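Local coordinates for cobalamin biosynthesis protein CobN (Mycobacterium tuberculosis, PDB 7C6O) that serves as the large catalytic subunit of cobaltochelatase, the enzyme that inserts cobalt into a corrin ring during cobalamin biosynthesis, at residues A1131-G1136 with F1141-T1146; L371-Y376 with A422-L427; V85-L90 with S98-V103; L225-L230 with P235-R240. All blocks are in the same frame, centred on the assembly; numbering follows the deposited sequence. Where two conformers were deposited one is given.

Contact 1: A1131-G1136 with F1141-T1146; sequences AMRRHG and FEMAAT
M1132 and M1143 meet where two consecutive helices are joined by a short turn. The tight part is a single methyl. M1143 CE packs against M1132 CB at 3.6 Å. The M1143 chain is fully extended beyond CG (chi2 179°, chi3 -178°), and this carries its methyl across to the first side-chain carbon of M1132. M1132 behaves differently. Its CB points toward the helix of M1143, but the chain bends at chi2 (-62°) and again at the thioether, so its own methyl turns away. The sulfur is left at a slant to E1142, with M1132 SD 4.1 Å from E1142 CB.

The contact is looser towards R1133, which is partly exposed. There M1143 CE lies 4.2 Å from R1133 CG, and only the aliphatic part of the arginine takes part. Its guanidinium is engaged elsewhere, with NH1 hydrogen-bonded to N1178. The carboxylate of E1142 also leads away from the contact. Its OE2 forms a salt bridge with K1138.

Within the second helix, E1142 O accepts two bonds from T1146, one turn further on. T1146 OG1 approaches it at 2.9 Å, and T1146 N reaches the same oxygen from the opposite face of the carbonyl plane. T1146 OG1 is also bonded to R1122.

The chain reverses through a type I beta turn from M1132 to H1135, closed by H1135 N to M1132 O at 2.9 Å. G1136 follows with a positive phi. This is a tight connection between consecutive helices 1126-1132 and 1136-1157 through a type I turn, packed through its methionines.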
loop_
_atom_site.group_PDB
_atom_site.type_symbol
_atom_site.label_atom_id
_atom_site.label_comp_id
_atom_site.label_asym_id
_atom_site.label_seq_id
_atom_site.Cartn_x
_atom_site.Cartn_y
_atom_site.Cartn_z
ATOM N N ALA A 1131 -9.896 28.276 -3.070
ATOM C CA ALA A 1131 -10.364 27.073 -2.388
ATOM C C ALA A 1131 -9.531 26.776 -1.147
ATOM O O ALA A 1131 -10.075 26.399 -0.102
ATOM C CB ALA A 1131 -10.338 25.880 -3.346
ATOM N N MET A 1132 -8.208 26.927 -1.240
ATOM C CA MET A 1132 -7.375 26.693 -0.064
ATOM C C MET A 1132 -7.615 27.747 1.010
ATOM O O MET A 1132 -7.524 27.442 2.205
ATOM C CB MET A 1132 -5.899 26.654 -0.458
ATOM C CG MET A 1132 -5.540 25.556 -1.453
ATOM S SD MET A 1132 -5.849 23.880 -0.841
ATOM C CE MET A 1132 -7.423 23.493 -1.612
ATOM N N ARG A 1133 -7.938 28.980 0.614
ATOM C CA ARG A 1133 -8.244 30.010 1.597
ATOM C C ARG A 1133 -9.568 29.768 2.306
ATOM O O ARG A 1133 -9.884 30.495 3.254
ATOM C CB ARG A 1133 -8.246 31.392 0.938
ATOM C CG ARG A 1133 -6.855 31.894 0.588
ATOM C CD ARG A 1133 -6.853 33.386 0.315
ATOM N NE ARG A 1133 -7.639 33.725 -0.866
ATOM C CZ ARG A 1133 -7.143 33.794 -2.097
ATOM N NH1 ARG A 1133 -5.857 33.550 -2.311
ATOM N NH2 ARG A 1133 -7.932 34.112 -3.112
ATOM N N ARG A 1134 -10.344 28.777 1.878
ATOM C CA ARG A 1134 -11.513 28.337 2.624
ATOM C C ARG A 1134 -11.176 27.290 3.676
ATOM O O ARG A 1134 -12.076 26.841 4.391
ATOM C CB ARG A 1134 -12.577 27.771 1.677
ATOM C CG ARG A 1134 -13.119 28.769 0.672
ATOM C CD ARG A 1134 -14.378 28.244 0.010
ATOM N NE ARG A 1134 -14.137 27.017 -0.742
ATOM C CZ ARG A 1134 -13.833 26.985 -2.035
ATOM N NH1 ARG A 1134 -13.727 28.116 -2.722
ATOM N NH2 ARG A 1134 -13.633 25.822 -2.641
ATOM N N HIS A 1135 -9.906 26.895 3.796
ATOM C CA HIS A 1135 -9.546 25.786 4.672
ATOM C C HIS A 1135 -8.434 26.146 5.653
ATOM O O HIS A 1135 -7.731 25.250 6.132
ATOM C CB HIS A 1135 -9.167 24.559 3.839
ATOM C CG HIS A 1135 -10.338 23.927 3.153
ATOM N ND1 HIS A 1135 -11.182 23.041 3.789
ATOM C CD2 HIS A 1135 -10.824 24.076 1.898
ATOM C CE1 HIS A 1135 -12.131 22.662 2.951
ATOM N NE2 HIS A 1135 -11.937 23.275 1.796
ATOM N N GLY A 1136 -8.264 27.432 5.954
ATOM C CA GLY A 1136 -7.469 27.845 7.102
ATOM C C GLY A 1136 -6.053 27.301 7.105
ATOM O O GLY A 1136 -5.333 27.359 6.103
ATOM N N PHE A 1141 -1.080 25.409 4.553
ATOM C CA PHE A 1141 -0.076 24.350 4.529
ATOM C C PHE A 1141 0.143 23.827 3.114
ATOM O O PHE A 1141 1.286 23.611 2.694
ATOM C CB PHE A 1141 -0.518 23.222 5.467
ATOM C CG PHE A 1141 0.426 22.047 5.525
ATOM C CD1 PHE A 1141 0.405 21.066 4.545
ATOM C CD2 PHE A 1141 1.302 21.903 6.589
ATOM C CE1 PHE A 1141 1.263 19.983 4.606
ATOM C CE2 PHE A 1141 2.158 20.820 6.657
ATOM C CZ PHE A 1141 2.138 19.860 5.664
ATOM N N GLU A 1142 -0.940 23.606 2.367
ATOM C CA GLU A 1142 -0.811 23.052 1.021
ATOM C C GLU A 1142 -0.115 24.029 0.081
ATOM O O GLU A 1142 0.629 23.611 -0.813
ATOM C CB GLU A 1142 -2.188 22.668 0.478
ATOM C CG GLU A 1142 -2.872 21.553 1.256
ATOM C CD GLU A 1142 -2.156 20.221 1.125
ATOM O OE1 GLU A 1142 -1.463 20.012 0.107
ATOM O OE2 GLU A 1142 -2.283 19.384 2.044
ATOM N N MET A 1143 -0.353 25.331 0.258
ATOM C CA MET A 1143 0.367 26.312 -0.549
ATOM C C MET A 1143 1.861 26.263 -0.256
ATOM O O MET A 1143 2.686 26.277 -1.178
ATOM C CB MET A 1143 -0.185 27.715 -0.299
ATOM C CG MET A 1143 -1.605 27.926 -0.794
ATOM S SD MET A 1143 -2.187 29.598 -0.434
ATOM C CE MET A 1143 -3.855 29.534 -1.071
ATOM N N ALA A 1144 2.226 26.188 1.027
ATOM C CA ALA A 1144 3.637 26.156 1.396
ATOM C C ALA A 1144 4.310 24.876 0.920
ATOM O O ALA A 1144 5.470 24.903 0.492
ATOM C CB ALA A 1144 3.790 26.306 2.909
ATOM N N ALA A 1145 3.607 23.744 1.002
ATOM C CA ALA A 1145 4.181 22.492 0.522
ATOM C C ALA A 1145 4.443 22.553 -0.975
ATOM O O ALA A 1145 5.461 22.040 -1.457
ATOM C CB ALA A 1145 3.258 21.321 0.857
ATOM N N THR A 1146 3.535 23.187 -1.726
ATOM C CA THR A 1146 3.727 23.333 -3.164
ATOM C C THR A 1146 5.015 24.088 -3.474
ATOM O O THR A 1146 5.750 23.719 -4.395
ATOM C CB THR A 1146 2.520 24.041 -3.785
ATOM O OG1 THR A 1146 1.349 23.230 -3.614
ATOM C CG2 THR A 1146 2.741 24.291 -5.273
#

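Contact 2: L371-Y376 with A422-L427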
loop_
_atom_site.group_PDB
_atom_site.type_symbol
_atom_site.label_atom_id
_atom_site.label_comp_id
_atom_site.label_asym_id
_atom_site.label_seq_id
_atom_site.Cartn_x
_atom_site.Cartn_y
_atom_site.Cartn_z
ATOM N N LEU A 371 -4.880 11.083 20.098
ATOM C CA LEU A 371 -5.035 11.601 18.743
ATOM C C LEU A 371 -3.674 12.123 18.293
ATOM O O LEU A 371 -3.183 13.124 18.826
ATOM C CB LEU A 371 -6.100 12.698 18.707
ATOM C CG LEU A 371 -6.629 13.187 17.359
ATOM C CD1 LEU A 371 -7.312 12.053 16.619
ATOM C CD2 LEU A 371 -7.592 14.355 17.549
ATOM N N VAL A 372 -3.057 11.443 17.328
ATOM C CA VAL A 372 -1.687 11.727 16.912
ATOM C C VAL A 372 -1.702 12.346 15.518
ATOM O O VAL A 372 -2.355 11.825 14.606
ATOM C CB VAL A 372 -0.817 10.459 16.942
ATOM C CG1 VAL A 372 0.610 10.773 16.494
ATOM C CG2 VAL A 372 -0.819 9.852 18.334
ATOM N N PHE A 373 -0.971 13.446 15.356
ATOM C CA PHE A 373 -0.868 14.166 14.094
ATOM C C PHE A 373 0.507 13.947 13.475
ATOM O O PHE A 373 1.522 13.965 14.177
ATOM C CB PHE A 373 -1.092 15.669 14.299
ATOM C CG PHE A 373 -2.477 16.028 14.754
ATOM C CD1 PHE A 373 -2.889 15.765 16.051
ATOM C CD2 PHE A 373 -3.360 16.653 13.891
ATOM C CE1 PHE A 373 -4.162 16.104 16.472
ATOM C CE2 PHE A 373 -4.633 16.997 14.306
ATOM C CZ PHE A 373 -5.034 16.722 15.597
ATOM N N SER A 374 0.537 13.757 12.156
ATOM C CA SER A 374 1.800 13.703 11.434
ATOM C C SER A 374 2.490 15.065 11.467
ATOM O O SER A 374 1.859 16.107 11.665
ATOM C CB SER A 374 1.578 13.277 9.981
ATOM O OG SER A 374 0.888 12.042 9.900
ATOM N N ALA A 375 3.805 15.049 11.255
ATOM C CA ALA A 375 4.610 16.262 11.293
ATOM C C ALA A 375 5.627 16.245 10.162
ATOM O O ALA A 375 5.814 15.235 9.478
ATOM C CB ALA A 375 5.325 16.422 12.640
ATOM N N TYR A 376 6.289 17.387 9.980
ATOM C CA TYR A 376 7.334 17.567 8.970
ATOM C C TYR A 376 6.844 17.229 7.566
ATOM O O TYR A 376 7.461 16.433 6.858
ATOM C CB TYR A 376 8.564 16.720 9.312
ATOM N N ALA A 422 -7.859 27.370 15.786
ATOM C CA ALA A 422 -7.614 27.481 17.220
ATOM C C ALA A 422 -7.079 26.174 17.789
ATOM O O ALA A 422 -6.165 26.179 18.624
ATOM C CB ALA A 422 -8.895 27.894 17.942
ATOM N N LEU A 423 -7.631 25.045 17.343
ATOM C CA LEU A 423 -7.170 23.750 17.832
ATOM C C LEU A 423 -5.728 23.492 17.420
ATOM O O LEU A 423 -4.885 23.143 18.254
ATOM C CB LEU A 423 -8.080 22.637 17.315
ATOM C CG LEU A 423 -7.683 21.223 17.750
ATOM C CD1 LEU A 423 -7.781 21.085 19.266
ATOM C CD2 LEU A 423 -8.534 20.172 17.050
ATOM N N ILE A 424 -5.424 23.663 16.131
ATOM C CA ILE A 424 -4.089 23.328 15.655
ATOM C C ILE A 424 -3.060 24.314 16.198
ATOM O O ILE A 424 -1.922 23.929 16.492
ATOM C CB ILE A 424 -4.073 23.250 14.113
ATOM C CG1 ILE A 424 -2.872 22.433 13.633
ATOM C CG2 ILE A 424 -4.089 24.635 13.474
ATOM C CD1 ILE A 424 -2.987 20.958 13.959
ATOM N N HIS A 425 -3.438 25.586 16.367
ATOM C CA HIS A 425 -2.518 26.544 16.975
ATOM C C HIS A 425 -2.217 26.167 18.417
ATOM O O HIS A 425 -1.076 26.295 18.876
ATOM C CB HIS A 425 -3.094 27.958 16.904
ATOM C CG HIS A 425 -3.168 28.514 15.517
ATOM N ND1 HIS A 425 -3.628 29.786 15.250
ATOM C CD2 HIS A 425 -2.846 27.971 14.319
ATOM C CE1 HIS A 425 -3.583 30.004 13.948
ATOM N NE2 HIS A 425 -3.114 28.917 13.360
ATOM N N ALA A 426 -3.233 25.703 19.150
ATOM C CA ALA A 426 -3.014 25.267 20.524
ATOM C C ALA A 426 -2.078 24.067 20.578
ATOM O O ALA A 426 -1.248 23.955 21.487
ATOM C CB ALA A 426 -4.352 24.937 21.188
ATOM N N LEU A 427 -2.194 23.157 19.606
ATOM C CA LEU A 427 -1.307 21.999 19.570
ATOM C C LEU A 427 0.124 22.408 19.246
ATOM O O LEU A 427 1.071 21.900 19.856
ATOM C CB LEU A 427 -1.817 20.975 18.556
ATOM C CG LEU A 427 -0.956 19.725 18.370
ATOM C CD1 LEU A 427 -0.745 19.010 19.706
ATOM C CD2 LEU A 427 -1.575 18.786 17.344
#
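L427 N donates to L423 O at 3.0 Å, a regular helical bond in the turn that carries L427, whose side chain lies over the ring of F373. No hydrogen bond crosses between the two segments, and the contact itself is apolar. L427 CD2 sits over one face of the phenyl ring, displaced toward the rim. It is 3.9 Å from the F373 ring centroid and 25° off the ring normal, which makes a CH-pi contact. The closest carbon pair is L427 CD2 with F373 CD1, at 3.5 Å. Both side chains point toward the opposite segment. In L427, CG is anti to the backbone N (chi1 178°), and this sends the branch out from the helix to the ring.

I424 adds a second, weaker touch from one helical turn earlier. I424 CD1 approaches F373 CE2 obliquely, at 4.3 Å.

All three side chains are buried. F373 lies at the end of strand 369-373, which runs parallel to and between strands 503-507 and 551-555. Its side chain also touches L555 and A395, the latter on helix 391-405. Helix 420-431 covers this side of the sheet, with L427 resting on V507 and L423 on L505.

Contact 3: V85-L90 with S98-V103; sequences VVIRIL and SGIDTV
This is a hydrophobic strand-to-helix contact within a beta-alpha-beta unit, where V85, I87 and I89 meet I100 and V103. Strand 85-89 and helix 98-103 run nearly antiparallel, at 164°, and their axes come within 10.6 Å. That is expected for a helix carrying the chain back along the sheet. No hydrogen bond crosses the interface, and all five side chains are buried.

The three strand residues alternate with V86 and R88 and point their CB atoms toward the helix. V103 serves two of them with its two branches. V103 CG1 meets V85 CG1 tip to tip at 4.0 Å. V103 CG2 takes the end of I87, with I87 CD1 at 3.8 Å, again tip to tip. The long arm of I87 is extended (chi2 174°), which brings CD1 out to the helix. There it also touches the flank of I100, at 4.2 Å from I100 CG1.

I89 and I100 meet at the C-terminal end of the strand. Their chains lie at a slant to each other, with I89 CD1 3.9 Å from I100 CD1.

Strand 84-89 is an inner strand of a four-stranded parallel sheet, between strands 42-46 and 110-114. Helix 97-105 leads on to strand 110-114. V103 also rests on A110 of that strand, and I100 on L112. Helix 72-79 packs through L79 against V85 and V103.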
loop_
_atom_site.group_PDB
_atom_site.type_symbol
_atom_site.label_atom_id
_atom_site.label_comp_id
_atom_site.label_asym_id
_atom_site.label_seq_id
_atom_site.Cartn_x
_atom_site.Cartn_y
_atom_site.Cartn_z
ATOM N N VAL A 85 1.964 -54.237 8.173
ATOM C CA VAL A 85 2.157 -53.082 7.306
ATOM C C VAL A 85 0.794 -52.572 6.862
ATOM O O VAL A 85 -0.094 -53.361 6.521
ATOM C CB VAL A 85 3.034 -53.419 6.082
ATOM C CG1 VAL A 85 3.391 -52.142 5.324
ATOM C CG2 VAL A 85 4.287 -54.152 6.514
ATOM N N VAL A 86 0.635 -51.251 6.872
ATOM C CA VAL A 86 -0.563 -50.582 6.379
ATOM C C VAL A 86 -0.139 -49.591 5.308
ATOM O O VAL A 86 0.760 -48.775 5.536
ATOM C CB VAL A 86 -1.322 -49.861 7.505
ATOM C CG1 VAL A 86 -2.537 -49.135 6.945
ATOM C CG2 VAL A 86 -1.732 -50.846 8.573
ATOM N N ILE A 87 -0.787 -49.661 4.148
ATOM C CA ILE A 87 -0.511 -48.771 3.026
ATOM C C ILE A 87 -1.790 -48.015 2.690
ATOM O O ILE A 87 -2.840 -48.633 2.486
ATOM C CB ILE A 87 0.000 -49.550 1.800
ATOM C CG1 ILE A 87 1.292 -50.302 2.140
ATOM C CG2 ILE A 87 0.211 -48.613 0.621
ATOM C CD1 ILE A 87 1.783 -51.200 1.023
ATOM N N ARG A 88 -1.701 -46.685 2.636
ATOM C CA ARG A 88 -2.829 -45.838 2.256
ATOM C C ARG A 88 -2.378 -44.884 1.160
ATOM O O ARG A 88 -1.516 -44.031 1.398
ATOM C CB ARG A 88 -3.368 -45.052 3.461
ATOM C CG ARG A 88 -4.612 -44.211 3.157
ATOM C CD ARG A 88 -5.334 -43.795 4.440
ATOM N NE ARG A 88 -6.578 -43.078 4.163
ATOM C CZ ARG A 88 -6.714 -41.757 4.243
ATOM N NH1 ARG A 88 -5.684 -40.999 4.601
ATOM N NH2 ARG A 88 -7.882 -41.193 3.971
ATOM N N ILE A 89 -2.952 -45.026 -0.039
ATOM C CA ILE A 89 -2.575 -44.201 -1.183
ATOM C C ILE A 89 -3.810 -43.829 -1.996
ATOM O O ILE A 89 -4.837 -44.510 -1.966
ATOM C CB ILE A 89 -1.552 -44.902 -2.110
ATOM C CG1 ILE A 89 -2.153 -46.178 -2.698
ATOM C CG2 ILE A 89 -0.248 -45.199 -1.375
ATOM C CD1 ILE A 89 -1.232 -46.897 -3.658
ATOM N N LEU A 90 -3.689 -42.735 -2.743
ATOM C CA LEU A 90 -4.650 -42.395 -3.782
ATOM C C LEU A 90 -4.265 -43.073 -5.091
ATOM O O LEU A 90 -3.088 -43.326 -5.358
ATOM C CB LEU A 90 -4.717 -40.882 -3.995
ATOM C CG LEU A 90 -5.312 -40.026 -2.883
ATOM C CD1 LEU A 90 -5.150 -38.555 -3.226
ATOM C CD2 LEU A 90 -6.775 -40.370 -2.686
ATOM N N SER A 98 4.814 -51.040 -7.538
ATOM C CA SER A 98 6.121 -51.564 -7.154
ATOM C C SER A 98 6.229 -51.711 -5.641
ATOM O O SER A 98 6.669 -52.750 -5.136
ATOM C CB SER A 98 7.229 -50.658 -7.692
ATOM O OG SER A 98 7.192 -49.382 -7.076
ATOM N N GLY A 99 5.828 -50.677 -4.900
ATOM C CA GLY A 99 5.896 -50.752 -3.451
ATOM C C GLY A 99 4.928 -51.766 -2.872
ATOM O O GLY A 99 5.268 -52.502 -1.942
ATOM N N ILE A 100 3.713 -51.826 -3.418
ATOM C CA ILE A 100 2.732 -52.794 -2.933
ATOM C C ILE A 100 3.201 -54.217 -3.211
ATOM O O ILE A 100 3.124 -55.089 -2.335
ATOM C CB ILE A 100 1.352 -52.511 -3.553
ATOM C CG1 ILE A 100 0.796 -51.185 -3.027
ATOM C CG2 ILE A 100 0.394 -53.658 -3.261
ATOM C CD1 ILE A 100 -0.516 -50.767 -3.669
ATOM N N ASP A 101 3.705 -54.478 -4.422
ATOM C CA ASP A 101 4.180 -55.822 -4.746
ATOM C C ASP A 101 5.319 -56.243 -3.826
ATOM O O ASP A 101 5.404 -57.411 -3.425
ATOM C CB ASP A 101 4.625 -55.892 -6.206
ATOM C CG ASP A 101 3.460 -55.853 -7.176
ATOM O OD1 ASP A 101 2.318 -56.124 -6.748
ATOM O OD2 ASP A 101 3.687 -55.558 -8.368
ATOM N N THR A 102 6.203 -55.304 -3.476
ATOM C CA THR A 102 7.316 -55.626 -2.587
ATOM C C THR A 102 6.819 -56.011 -1.198
ATOM O O THR A 102 7.305 -56.980 -0.602
ATOM C CB THR A 102 8.277 -54.439 -2.504
ATOM O OG1 THR A 102 8.872 -54.213 -3.789
ATOM C CG2 THR A 102 9.373 -54.703 -1.482
ATOM N N VAL A 103 5.847 -55.267 -0.669
ATOM C CA VAL A 103 5.313 -55.572 0.657
ATOM C C VAL A 103 4.649 -56.944 0.660
ATOM O O VAL A 103 4.886 -57.767 1.551
ATOM C CB VAL A 103 4.340 -54.467 1.105
ATOM C CG1 VAL A 103 3.653 -54.855 2.404
ATOM C CG2 VAL A 103 5.085 -53.156 1.269
#

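Contact 4: L225-L230 with P235-R240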
loop_
_atom_site.group_PDB
_atom_site.type_symbol
_atom_site.label_atom_id
_atom_site.label_comp_id
_atom_site.label_asym_id
_atom_site.label_seq_id
_atom_site.Cartn_x
_atom_site.Cartn_y
_atom_site.Cartn_z
ATOM N N LEU A 225 -10.878 -23.148 18.513
ATOM C CA LEU A 225 -11.818 -23.869 17.667
ATOM C C LEU A 225 -11.123 -24.276 16.378
ATOM O O LEU A 225 -10.470 -23.446 15.736
ATOM C CB LEU A 225 -13.049 -23.007 17.350
ATOM C CG LEU A 225 -13.898 -22.552 18.539
ATOM C CD1 LEU A 225 -14.911 -21.501 18.108
ATOM C CD2 LEU A 225 -14.599 -23.744 19.169
ATOM N N TYR A 226 -11.256 -25.544 16.001
ATOM C CA TYR A 226 -10.754 -26.015 14.718
ATOM C C TYR A 226 -11.904 -26.138 13.727
ATOM O O TYR A 226 -13.057 -26.348 14.108
ATOM C CB TYR A 226 -10.025 -27.356 14.856
ATOM C CG TYR A 226 -10.890 -28.509 15.315
ATOM C CD1 TYR A 226 -11.001 -28.825 16.662
ATOM C CD2 TYR A 226 -11.585 -29.291 14.399
ATOM C CE1 TYR A 226 -11.786 -29.884 17.085
ATOM C CE2 TYR A 226 -12.377 -30.349 14.814
ATOM C CZ TYR A 226 -12.471 -30.640 16.157
ATOM O OH TYR A 226 -13.254 -31.692 16.578
ATOM N N CYS A 227 -11.576 -25.999 12.445
ATOM C CA CYS A 227 -12.577 -26.098 11.392
ATOM C C CYS A 227 -11.870 -26.313 10.065
ATOM O O CYS A 227 -10.671 -26.058 9.929
ATOM C CB CYS A 227 -13.460 -24.847 11.328
ATOM S SG CYS A 227 -12.601 -23.369 10.753
ATOM N N ALA A 228 -12.635 -26.786 9.081
ATOM C CA ALA A 228 -12.068 -26.984 7.753
ATOM C C ALA A 228 -11.940 -25.672 6.989
ATOM O O ALA A 228 -10.982 -25.495 6.228
ATOM C CB ALA A 228 -12.916 -27.979 6.958
ATOM N N SER A 229 -12.878 -24.747 7.182
ATOM C CA SER A 229 -12.854 -23.480 6.467
ATOM C C SER A 229 -13.783 -22.496 7.159
ATOM O O SER A 229 -14.842 -22.882 7.658
ATOM C CB SER A 229 -13.276 -23.657 5.003
ATOM O OG SER A 229 -13.460 -22.402 4.367
ATOM N N LEU A 230 -13.381 -21.227 7.183
ATOM C CA LEU A 230 -14.296 -20.171 7.591
ATOM C C LEU A 230 -15.163 -19.675 6.443
ATOM O O LEU A 230 -16.169 -19.000 6.692
ATOM C CB LEU A 230 -13.525 -18.996 8.200
ATOM C CG LEU A 230 -13.137 -19.170 9.670
ATOM C CD1 LEU A 230 -12.434 -17.928 10.202
ATOM C CD2 LEU A 230 -14.369 -19.490 10.499
ATOM N N PRO A 235 -23.177 -23.659 10.513
ATOM C CA PRO A 235 -24.029 -22.778 11.331
ATOM C C PRO A 235 -23.751 -22.878 12.821
ATOM O O PRO A 235 -23.677 -21.846 13.500
ATOM C CB PRO A 235 -25.447 -23.250 10.983
ATOM C CG PRO A 235 -25.321 -23.829 9.617
ATOM C CD PRO A 235 -23.968 -24.482 9.582
ATOM N N ARG A 236 -23.588 -24.093 13.353
ATOM C CA ARG A 236 -23.316 -24.234 14.779
ATOM C C ARG A 236 -21.958 -23.652 15.152
ATOM O O ARG A 236 -21.773 -23.192 16.285
ATOM C CB ARG A 236 -23.406 -25.703 15.192
ATOM C CG ARG A 236 -24.813 -26.279 15.122
ATOM N N LEU A 237 -21.000 -23.660 14.221
ATOM C CA LEU A 237 -19.726 -22.995 14.471
ATOM C C LEU A 237 -19.911 -21.487 14.588
ATOM O O LEU A 237 -19.355 -20.854 15.493
ATOM C CB LEU A 237 -18.728 -23.329 13.363
ATOM C CG LEU A 237 -17.414 -22.546 13.388
ATOM C CD1 LEU A 237 -16.670 -22.779 14.694
ATOM C CD2 LEU A 237 -16.539 -22.918 12.199
ATOM N N LEU A 238 -20.694 -20.898 13.682
ATOM C CA LEU A 238 -20.973 -19.469 13.772
ATOM C C LEU A 238 -21.710 -19.136 15.063
ATOM O O LEU A 238 -21.468 -18.087 15.671
ATOM C CB LEU A 238 -21.773 -19.016 12.552
ATOM C CG LEU A 238 -21.031 -19.115 11.217
ATOM C CD1 LEU A 238 -21.965 -18.830 10.055
ATOM C CD2 LEU A 238 -19.845 -18.160 11.198
ATOM N N GLU A 239 -22.612 -20.020 15.500
ATOM C CA GLU A 239 -23.281 -19.825 16.783
ATOM C C GLU A 239 -22.274 -19.801 17.924
ATOM O O GLU A 239 -22.338 -18.938 18.807
ATOM C CB GLU A 239 -24.315 -20.929 17.016
ATOM C CG GLU A 239 -25.465 -20.957 16.028
ATOM C CD GLU A 239 -26.491 -22.019 16.376
ATOM O OE1 GLU A 239 -26.560 -22.410 17.561
ATOM O OE2 GLU A 239 -27.221 -22.470 15.467
ATOM N N ARG A 240 -21.333 -20.750 17.921
ATOM C CA ARG A 240 -20.331 -20.810 18.977
ATOM C C ARG A 240 -19.488 -19.541 19.002
ATOM O O ARG A 240 -19.143 -19.037 20.078
ATOM C CB ARG A 240 -19.448 -22.043 18.788
ATOM C CG ARG A 240 -18.609 -22.407 19.998
ATOM C CD ARG A 240 -19.479 -22.890 21.147
ATOM N NE ARG A 240 -18.718 -23.681 22.110
ATOM C CZ ARG A 240 -18.073 -23.172 23.156
ATOM N NH1 ARG A 240 -18.095 -21.866 23.380
ATOM N NH2 ARG A 240 -17.407 -23.972 23.978
#
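L237 is the helix residue that L225, C227 and L230 pack around. It points toward the strand with CG anti to its own N (chi1 172°), and its two methyls divide the work. L237 CD1 meets L225 CD1 at 4.0 Å. These two leucines slide past each other in opposite directions, and their CD1 methyls touch as they pass. L237 CD2 takes the other direction and lies 3.7 Å from C227 CB.

It is the methylene of C227 that makes this contact. L230 comes in from the loop after the strand. Its CB bond does not aim at the helix, but the end of its chain does approach it, and L230 CD2 stands 4.4 Å from L237 CD2.

The backbones run close to antiparallel, at 157° between strand 225-227 and helix 235-240, with 10.9 Å between axes. They form the first half of a beta-alpha-beta crossover. Strand 221-227 leads through helix 235-241 to strand 246-249, which lies on the far side of strand 190-196 in the same sheet.

The contact opens to solvent at R240. Only its aliphatic stem joins in, with R240 CG 4.3 Å from L225 CD1. W176 of strand 176-178, at the sheet edge, touches both R240 and L237. L194 of the neighbouring strand 190-196 lies against L225, C227 and L230.

In the fold
From the N terminus, contact 3 comes first and closes a short strand-to-helix loop in the four-stranded parallel sheet. Contact 4 does the same in the next, mixed sheet; the centres of contacts 3 and 4 are about 36 Å apart. Contact 2 closes a longer loop, with 45 residues between its segments, and brings helix 420-431 onto strand 369-373 of a third sheet. Contact 1 lies far along the chain and joins two successive helices near the C terminus. The four are in series, so none nests in or crosses another. Contacts 1 and 2 are nonetheless neighbours in space, their nearest atoms about 6 Å apart. Contact 3 lies on the opposite side of the chain's centre from both.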